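Local coordinates for protein GTP cyclohydrolase 1 type 2 homolog (Escherichia coli, Escherichia coli O157:H7, PDB 1NMO) that binds two iron ions in each subunit of a toroidal hexamer and may take part in degrading radiation-damaged nucleotides, at residues A[37-42]-A[55-60]; A[123-128]-A[176-181]; A[166-171]-A[187-192]. All coordinates share one frame; numbering follows the deposited sequence.

How the contacts relate
Contacts 1 and 3 each pair two parallel strands of a beta-alpha-beta unit, but in different sheets on opposite sides of the chain's centre, with contact centres about 34 Å apart. Contact 2 belongs with contact 3: their centres lie about 10 Å apart, and the helix that follows F178 is the crossover joining the two strands of contact 3. They touch where I124 CD1 meets A169 CB at 3.6 Å and where I179 packs on F190. The dinuclear iron site lies near L127 of contact 2 and C171 of contact 3, each side chain about 7 Å from an iron ion. From contact 1, the V60 side chain is about 10 Å from the side chains of the metal ligands H63 and H64.

Contact 1: residues A[37-42]-A[55-60]; sequences KIVTGV and LGADAV
The side chain of K37 lies over the loop at 55-57, its CG 3.8 Å from A57 CA and its CE 3.8 Å from L55 O. This is the start of a parallel strand pair in a beta-alpha-beta crossover: strand 37-41, helix 46-54, strand 59-62. G56 leaves the helix with positive phi in a Schellman motif. The bend of K37 at chi2 (94°) brings CD toward L55 O; its ammonium group goes on to a salt bridge with D237 on the neighbouring strand. On the sheet face carrying V39 and V60, V39 CG2 touches L55 CD1 at 3.8 Å and A57 CB at 4.0 Å, the V39 and L55 side chains crossing at about a right angle, while L48 of the helix packs on V39. I38 CG2 meets A59 CB on the other face. D58 grips the start of strand 37-41 through backbone and side chain, its OD1 forming a salt bridge with K32. K37 O accepts from D58 N at 2.7 Å and, less closely, from A59 N, whereas K37 N gives a nearly straight bond (172°) to D58 OD2 at 2.9 Å, meeting that oxygen, which also accepts from Q36 N, on its anti side, 31° out of the carboxylate plane.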
loop_
_atom_site.group_PDB
_atom_site.type_symbol
_atom_site.label_atom_id
_atom_site.label_comp_id
_atom_site.label_asym_id
_atom_site.label_seq_id
_atom_site.Cartn_x
_atom_site.Cartn_y
_atom_site.Cartn_z
ATOM N N LYS A 37 -40.401 19.403 1.120
ATOM C CA LYS A 37 -39.153 18.717 1.493
ATOM C C LYS A 37 -38.095 18.961 0.395
ATOM O O LYS A 37 -38.372 18.691 -0.783
ATOM C CB LYS A 37 -39.487 17.215 1.663
ATOM C CG LYS A 37 -38.291 16.330 1.980
ATOM C CD LYS A 37 -38.065 16.074 3.468
ATOM C CE LYS A 37 -36.635 15.508 3.703
ATOM N NZ LYS A 37 -36.042 15.752 5.147
ATOM N N ILE A 38 -36.913 19.492 0.747
ATOM C CA ILE A 38 -35.929 19.815 -0.284
ATOM C C ILE A 38 -34.512 19.287 -0.014
ATOM O O ILE A 38 -34.004 19.417 1.127
ATOM C CB ILE A 38 -35.845 21.352 -0.459
ATOM C CG1 ILE A 38 -37.210 21.929 -0.721
ATOM C CG2 ILE A 38 -35.096 21.712 -1.655
ATOM C CD1 ILE A 38 -37.085 23.337 -1.273
ATOM N N VAL A 39 -33.909 18.676 -1.048
ATOM C CA VAL A 39 -32.559 18.165 -1.015
ATOM C C VAL A 39 -31.722 19.072 -1.984
ATOM O O VAL A 39 -32.169 19.395 -3.115
ATOM C CB VAL A 39 -32.521 16.647 -1.482
ATOM C CG1 VAL A 39 -31.128 16.289 -2.101
ATOM C CG2 VAL A 39 -32.890 15.719 -0.310
ATOM N N THR A 40 -30.533 19.497 -1.514
ATOM C CA THR A 40 -29.656 20.357 -2.245
ATOM C C THR A 40 -28.261 19.759 -2.240
ATOM O O THR A 40 -27.933 18.909 -1.386
ATOM C CB THR A 40 -29.601 21.752 -1.586
ATOM O OG1 THR A 40 -28.892 21.670 -0.330
ATOM C CG2 THR A 40 -31.031 22.279 -1.357
ATOM N N GLY A 41 -27.436 20.169 -3.220
ATOM C CA GLY A 41 -26.069 19.670 -3.305
ATOM C C GLY A 41 -25.379 20.442 -4.374
ATOM O O GLY A 41 -26.044 21.228 -5.020
ATOM N N VAL A 42 -24.078 20.234 -4.594
ATOM C CA VAL A 42 -23.359 21.007 -5.644
ATOM C C VAL A 42 -23.893 20.718 -7.104
ATOM O O VAL A 42 -24.119 21.626 -7.908
ATOM C CB VAL A 42 -21.851 20.617 -5.542
ATOM C CG1 VAL A 42 -21.042 21.241 -6.690
ATOM C CG2 VAL A 42 -21.279 21.031 -4.154
ATOM N N LEU A 55 -35.053 10.122 0.270
ATOM C CA LEU A 55 -35.537 11.045 1.305
ATOM C C LEU A 55 -36.951 11.587 0.977
ATOM O O LEU A 55 -37.536 12.422 1.709
ATOM C CB LEU A 55 -34.532 12.205 1.483
ATOM C CG LEU A 55 -33.220 11.814 2.111
ATOM C CD1 LEU A 55 -32.185 12.866 2.034
ATOM C CD2 LEU A 55 -33.473 11.540 3.561
ATOM N N GLY A 56 -37.521 11.142 -0.141
ATOM C CA GLY A 56 -38.877 11.641 -0.439
ATOM C C GLY A 56 -38.899 13.132 -0.780
ATOM O O GLY A 56 -39.921 13.833 -0.609
ATOM N N ALA A 57 -37.806 13.656 -1.333
ATOM C CA ALA A 57 -37.860 15.106 -1.589
ATOM C C ALA A 57 -38.849 15.541 -2.631
ATOM O O ALA A 57 -39.171 14.799 -3.598
ATOM C CB ALA A 57 -36.486 15.641 -1.954
ATOM N N ASP A 58 -39.353 16.765 -2.438
ATOM C CA ASP A 58 -40.260 17.397 -3.426
ATOM C C ASP A 58 -39.427 18.281 -4.452
ATOM O O ASP A 58 -39.899 18.646 -5.552
ATOM C CB ASP A 58 -41.227 18.341 -2.736
ATOM C CG ASP A 58 -42.128 17.635 -1.770
ATOM O OD1 ASP A 58 -42.678 16.558 -2.113
ATOM O OD2 ASP A 58 -42.307 18.170 -0.663
ATOM N N ALA A 59 -38.218 18.668 -4.076
ATOM C CA ALA A 59 -37.412 19.453 -5.005
ATOM C C ALA A 59 -35.953 19.162 -4.787
ATOM O O ALA A 59 -35.541 18.699 -3.721
ATOM C CB ALA A 59 -37.646 20.902 -4.803
ATOM N N VAL A 60 -35.167 19.472 -5.803
ATOM C CA VAL A 60 -33.722 19.365 -5.681
ATOM C C VAL A 60 -33.182 20.698 -6.125
ATOM O O VAL A 60 -33.652 21.238 -7.135
ATOM C CB VAL A 60 -33.146 18.308 -6.597
ATOM C CG1 VAL A 60 -31.590 18.360 -6.604
ATOM C CG2 VAL A 60 -33.566 17.032 -6.051
#

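Contact 2: residues A[123-128]-A[176-181]; sequences EIEPLV and QSFIDS
A glutamate carboxylate divides its oxygens between a ring and a hydroxyl: E125 OE1 comes within 3.1 Å of F178 CE1, while OE2 is modelled at very short hydrogen-bonding distance from S181 OG. The model places OE2 too close to S181 CB, so the position of OE2, and with it the bond, is doubtful. The carboxylate plane is turned 70° from the F178 ring, and OE1 approaches the ring obliquely, near CE1 and CD1. E125 reaches across because its chain is extended beyond CG (chi2 172°). The loop joining strands 118-123 and 128-137 presents these groups to the start of helix 179-185. It makes a type I turn from E125 to V128, closed by V128 N bonding to E125 O at 2.9 Å, and with I124 and E125 both facing V128 it forms a classic beta bulge. V128 CG2 sits over one face of F178 in a CH-pi contact, 3.8 Å from the ring centroid and 16° off the ring normal, displaced toward the rim. L127 CB makes a looser approach at 4.5 Å from CE2. Along the helix, I124 CG2 lies 4.0 Å from S181 OG and also packs against A182 and F185. F178 in turn packs on C171 and F190. L127 is next to the metal ligand D101, so this contact borders the dinuclear site. The sound chemistry here is dispersive, the V128 methyl held against the F178 ring face, and the polar link from E125 to S181 remains tentative.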
loop_
_atom_site.group_PDB
_atom_site.type_symbol
_atom_site.label_atom_id
_atom_site.label_comp_id
_atom_site.label_asym_id
_atom_site.label_seq_id
_atom_site.Cartn_x
_atom_site.Cartn_y
_atom_site.Cartn_z
ATOM N N GLU A 123 -13.593 44.001 -5.862
ATOM C CA GLU A 123 -13.628 42.977 -6.873
ATOM C C GLU A 123 -12.766 43.476 -7.995
ATOM O O GLU A 123 -12.606 44.678 -8.204
ATOM C CB GLU A 123 -15.053 42.594 -7.300
ATOM C CG GLU A 123 -15.773 43.427 -8.290
ATOM C CD GLU A 123 -16.806 42.591 -9.063
ATOM O OE1 GLU A 123 -17.622 41.860 -8.456
ATOM O OE2 GLU A 123 -16.817 42.654 -10.315
ATOM N N ILE A 124 -12.085 42.556 -8.627
ATOM C CA ILE A 124 -11.207 42.871 -9.726
ATOM C C ILE A 124 -12.048 42.801 -11.022
ATOM O O ILE A 124 -11.848 43.568 -11.964
ATOM C CB ILE A 124 -10.082 41.785 -9.783
ATOM C CG1 ILE A 124 -9.244 41.800 -8.507
ATOM C CG2 ILE A 124 -9.211 41.998 -10.989
ATOM C CD1 ILE A 124 -8.061 40.814 -8.575
ATOM N N GLU A 125 -12.973 41.856 -11.068
ATOM C CA GLU A 125 -13.846 41.621 -12.214
ATOM C C GLU A 125 -15.062 40.939 -11.608
ATOM O O GLU A 125 -15.032 40.449 -10.467
ATOM C CB GLU A 125 -13.236 40.606 -13.131
ATOM C CG GLU A 125 -12.276 41.183 -14.095
ATOM C CD GLU A 125 -11.554 40.044 -14.864
ATOM O OE1 GLU A 125 -12.221 39.070 -15.235
ATOM O OE2 GLU A 125 -10.337 40.130 -15.116
ATOM N N PRO A 126 -16.152 40.842 -12.367
ATOM C CA PRO A 126 -17.365 40.212 -11.867
ATOM C C PRO A 126 -17.246 38.903 -10.993
ATOM O O PRO A 126 -17.798 38.797 -9.828
ATOM C CB PRO A 126 -18.182 40.039 -13.180
ATOM C CG PRO A 126 -17.935 41.342 -13.888
ATOM C CD PRO A 126 -16.350 41.360 -13.735
ATOM N N LEU A 127 -16.568 37.883 -11.471
ATOM C CA LEU A 127 -16.544 36.726 -10.577
ATOM C C LEU A 127 -15.230 36.561 -9.828
ATOM O O LEU A 127 -14.890 35.422 -9.416
ATOM C CB LEU A 127 -16.738 35.479 -11.419
ATOM C CG LEU A 127 -18.112 35.440 -12.122
ATOM C CD1 LEU A 127 -18.017 34.516 -13.347
ATOM C CD2 LEU A 127 -19.205 34.918 -11.092
ATOM N N VAL A 128 -14.506 37.682 -9.646
ATOM C CA VAL A 128 -13.204 37.657 -9.040
ATOM C C VAL A 128 -12.998 38.673 -7.966
ATOM O O VAL A 128 -12.489 39.739 -8.239
ATOM C CB VAL A 128 -12.130 37.930 -10.112
ATOM C CG1 VAL A 128 -10.787 37.593 -9.584
ATOM C CG2 VAL A 128 -12.390 37.096 -11.308
ATOM N N GLN A 176 -9.526 29.174 -13.073
ATOM C CA GLN A 176 -8.097 29.302 -13.325
ATOM C C GLN A 176 -7.746 30.322 -14.357
ATOM O O GLN A 176 -6.628 30.817 -14.381
ATOM C CB GLN A 176 -7.449 28.044 -13.955
ATOM C CG GLN A 176 -7.929 26.650 -13.701
ATOM C CD GLN A 176 -9.223 26.244 -14.388
ATOM O OE1 GLN A 176 -10.285 26.664 -13.937
ATOM N NE2 GLN A 176 -9.151 25.380 -15.456
ATOM N N SER A 177 -8.646 30.561 -15.312
ATOM C CA SER A 177 -8.223 31.449 -16.392
ATOM C C SER A 177 -8.180 32.907 -15.951
ATOM O O SER A 177 -7.715 33.789 -16.706
ATOM C CB SER A 177 -9.123 31.226 -17.634
ATOM O OG SER A 177 -10.428 31.694 -17.384
ATOM N N PHE A 178 -8.603 33.160 -14.703
ATOM C CA PHE A 178 -8.643 34.532 -14.199
ATOM C C PHE A 178 -7.338 34.863 -13.523
ATOM O O PHE A 178 -7.145 35.953 -13.011
ATOM C CB PHE A 178 -9.785 34.668 -13.193
ATOM C CG PHE A 178 -11.139 34.762 -13.836
ATOM C CD1 PHE A 178 -11.422 35.815 -14.739
ATOM C CD2 PHE A 178 -12.158 33.857 -13.501
ATOM C CE1 PHE A 178 -12.691 35.959 -15.292
ATOM C CE2 PHE A 178 -13.438 33.985 -14.044
ATOM C CZ PHE A 178 -13.731 35.006 -14.925
ATOM N N ILE A 179 -6.422 33.911 -13.493
ATOM C CA ILE A 179 -5.192 34.215 -12.851
ATOM C C ILE A 179 -4.392 35.400 -13.412
ATOM O O ILE A 179 -3.743 36.152 -12.636
ATOM C CB ILE A 179 -4.288 32.974 -12.797
ATOM C CG1 ILE A 179 -3.048 33.313 -11.952
ATOM C CG2 ILE A 179 -3.875 32.502 -14.229
ATOM C CD1 ILE A 179 -2.188 32.031 -11.489
ATOM N N ASP A 180 -4.413 35.610 -14.733
ATOM C CA ASP A 180 -3.596 36.688 -15.267
ATOM C C ASP A 180 -4.196 38.027 -14.895
ATOM O O ASP A 180 -3.473 38.945 -14.470
ATOM C CB ASP A 180 -3.477 36.615 -16.756
ATOM C CG ASP A 180 -2.619 35.460 -17.227
ATOM O OD1 ASP A 180 -1.782 34.911 -16.448
ATOM O OD2 ASP A 180 -2.814 35.124 -18.429
ATOM N N SER A 181 -5.513 38.141 -15.031
ATOM C CA SER A 181 -6.091 39.388 -14.683
ATOM C C SER A 181 -5.853 39.660 -13.170
ATOM O O SER A 181 -5.733 40.819 -12.777
ATOM C CB SER A 181 -7.560 39.384 -15.067
ATOM O OG SER A 181 -8.295 39.400 -13.885
#

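Contact 3: residues A[166-171]-A[187-192]; sequences QRVAWC and VDAFIT
D188 reaches back across the strand pair to hold the start of segment 166-171: its CB lies 3.5 Å from R167 O, and chi1 of -54° puts CG anti to the carbonyl carbon, 3.7 Å from Q166 N. Its OD2 receives two backbone N-H groups. Q166 N meets OD2 at 2.7 Å on the anti lone pair, and R167 N at 3.0 Å from above the carboxylate plane, 55° out of it. R167 O answers by accepting from both D188 N and A189 N. Beyond this the strands run parallel, as expected for the beta-alpha-beta unit of strand 165-170, helix 179-185 and strand 189-192, their short axes 27° apart. A ladder of backbone bonds follows, A169 N to A189 O, I191 N to A169 O and C171 N to I191 O. On one face V168 CG1 packs against I191 CD1 at 3.9 Å and W170 CB against I191 CB; the indole beyond turns away, its NE1 bonded to N109 O. On the other face A169 CB meets V187 CG1, and F190 sets CD1 3.4 Å from A169 O, with I179 and A182 of the helix packing against F190. At the far end T192 OG1, anti to its backbone N, donates at 2.5 Å to the carbonyl O of C171, a residue whose side chain is about 7 Å from an iron ion. Polar side chains thus tie the pair at both ends, and the two N-H groups on OD2 would be expected to stabilise the carboxylate of D188 in its charged form.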
loop_
_atom_site.group_PDB
_atom_site.type_symbol
_atom_site.label_atom_id
_atom_site.label_comp_id
_atom_site.label_asym_id
_atom_site.label_seq_id
_atom_site.Cartn_x
_atom_site.Cartn_y
_atom_site.Cartn_z
ATOM N N GLN A 166 -0.497 38.081 1.838
ATOM C CA GLN A 166 -1.448 38.962 2.530
ATOM C C GLN A 166 -2.681 39.242 1.653
ATOM O O GLN A 166 -3.790 38.991 2.062
ATOM C CB GLN A 166 -0.760 40.323 2.922
ATOM C CG GLN A 166 -1.812 41.384 3.300
ATOM C CD GLN A 166 -1.334 42.331 4.380
ATOM O OE1 GLN A 166 -2.134 42.836 5.199
ATOM N NE2 GLN A 166 -0.049 42.582 4.400
ATOM N N ARG A 167 -2.449 39.765 0.448
ATOM C CA ARG A 167 -3.511 40.143 -0.491
ATOM C C ARG A 167 -3.760 38.968 -1.398
ATOM O O ARG A 167 -2.834 38.393 -1.959
ATOM C CB ARG A 167 -3.065 41.422 -1.268
ATOM C CG ARG A 167 -3.976 41.871 -2.398
ATOM C CD ARG A 167 -3.435 43.234 -2.975
ATOM N NE ARG A 167 -3.570 44.214 -1.895
ATOM C CZ ARG A 167 -4.075 45.433 -2.045
ATOM N NH1 ARG A 167 -4.471 45.836 -3.258
ATOM N NH2 ARG A 167 -4.280 46.203 -0.950
ATOM N N VAL A 168 -5.017 38.614 -1.551
ATOM C CA VAL A 168 -5.424 37.432 -2.314
ATOM C C VAL A 168 -6.588 37.690 -3.294
ATOM O O VAL A 168 -7.315 38.695 -3.151
ATOM C CB VAL A 168 -5.904 36.413 -1.279
ATOM C CG1 VAL A 168 -6.438 35.212 -1.950
ATOM C CG2 VAL A 168 -4.748 36.036 -0.399
ATOM N N ALA A 169 -6.750 36.880 -4.345
ATOM C CA ALA A 169 -7.983 37.104 -5.129
ATOM C C ALA A 169 -8.422 35.654 -5.383
ATOM O O ALA A 169 -7.619 34.738 -5.199
ATOM C CB ALA A 169 -7.743 37.884 -6.430
ATOM N N TRP A 170 -9.650 35.398 -5.810
ATOM C CA TRP A 170 -10.024 34.021 -5.947
ATOM C C TRP A 170 -11.233 33.925 -6.801
ATOM O O TRP A 170 -11.891 34.945 -7.023
ATOM C CB TRP A 170 -10.337 33.467 -4.565
ATOM C CG TRP A 170 -11.500 34.120 -3.836
ATOM C CD1 TRP A 170 -12.798 33.723 -3.829
ATOM C CD2 TRP A 170 -11.452 35.326 -3.029
ATOM N NE1 TRP A 170 -13.571 34.597 -3.080
ATOM C CE2 TRP A 170 -12.773 35.583 -2.576
ATOM C CE3 TRP A 170 -10.410 36.215 -2.650
ATOM C CZ2 TRP A 170 -13.085 36.683 -1.753
ATOM C CZ3 TRP A 170 -10.714 37.331 -1.829
ATOM C CH2 TRP A 170 -12.034 37.546 -1.397
ATOM N N CYS A 171 -11.529 32.726 -7.294
ATOM C CA CYS A 171 -12.769 32.504 -8.053
ATOM C C CYS A 171 -13.022 31.042 -7.781
ATOM O O CYS A 171 -12.150 30.274 -8.077
ATOM C CB CYS A 171 -12.609 32.715 -9.576
ATOM S SG CYS A 171 -14.216 32.416 -10.434
ATOM N N VAL A 187 -1.722 40.816 -6.615
ATOM C CA VAL A 187 -2.106 40.073 -5.423
ATOM C C VAL A 187 -0.900 39.213 -5.055
ATOM O O VAL A 187 0.009 39.101 -5.854
ATOM C CB VAL A 187 -3.297 39.171 -5.722
ATOM C CG1 VAL A 187 -4.531 40.033 -6.052
ATOM C CG2 VAL A 187 -2.925 38.220 -6.959
ATOM N N ASP A 188 -0.881 38.603 -3.869
ATOM C CA ASP A 188 0.249 37.742 -3.560
ATOM C C ASP A 188 -0.220 36.297 -3.897
ATOM O O ASP A 188 0.596 35.420 -4.244
ATOM C CB ASP A 188 0.584 37.761 -2.059
ATOM C CG ASP A 188 0.805 39.152 -1.499
ATOM O OD1 ASP A 188 1.352 40.000 -2.223
ATOM O OD2 ASP A 188 0.468 39.387 -0.314
ATOM N N ALA A 189 -1.521 36.027 -3.784
ATOM C CA ALA A 189 -1.978 34.661 -4.080
ATOM C C ALA A 189 -3.312 34.673 -4.823
ATOM O O ALA A 189 -4.093 35.666 -4.707
ATOM C CB ALA A 189 -2.085 33.895 -2.816
ATOM N N PHE A 190 -3.548 33.627 -5.626
ATOM C CA PHE A 190 -4.836 33.469 -6.387
ATOM C C PHE A 190 -5.252 32.070 -6.084
ATOM O O PHE A 190 -4.424 31.144 -6.169
ATOM C CB PHE A 190 -4.667 33.644 -7.915
ATOM C CG PHE A 190 -5.932 33.403 -8.688
ATOM C CD1 PHE A 190 -7.047 34.222 -8.524
ATOM C CD2 PHE A 190 -6.023 32.333 -9.611
ATOM C CE1 PHE A 190 -8.253 34.014 -9.260
ATOM C CE2 PHE A 190 -7.188 32.114 -10.341
ATOM C CZ PHE A 190 -8.335 32.968 -10.168
ATOM N N ILE A 191 -6.518 31.891 -5.711
ATOM C CA ILE A 191 -7.073 30.592 -5.329
ATOM C C ILE A 191 -8.244 30.236 -6.207
ATOM O O ILE A 191 -9.137 31.084 -6.385
ATOM C CB ILE A 191 -7.670 30.645 -3.886
ATOM C CG1 ILE A 191 -6.640 31.175 -2.944
ATOM C CG2 ILE A 191 -8.140 29.214 -3.390
ATOM C CD1 ILE A 191 -7.200 31.396 -1.587
ATOM N N THR A 192 -8.314 29.042 -6.796
ATOM C CA THR A 192 -9.556 28.825 -7.558
ATOM C C THR A 192 -9.834 27.360 -7.378
ATOM O O THR A 192 -9.333 26.790 -6.425
ATOM C CB THR A 192 -9.396 29.213 -8.993
ATOM O OG1 THR A 192 -10.642 28.974 -9.665
ATOM C CG2 THR A 192 -8.311 28.363 -9.674
#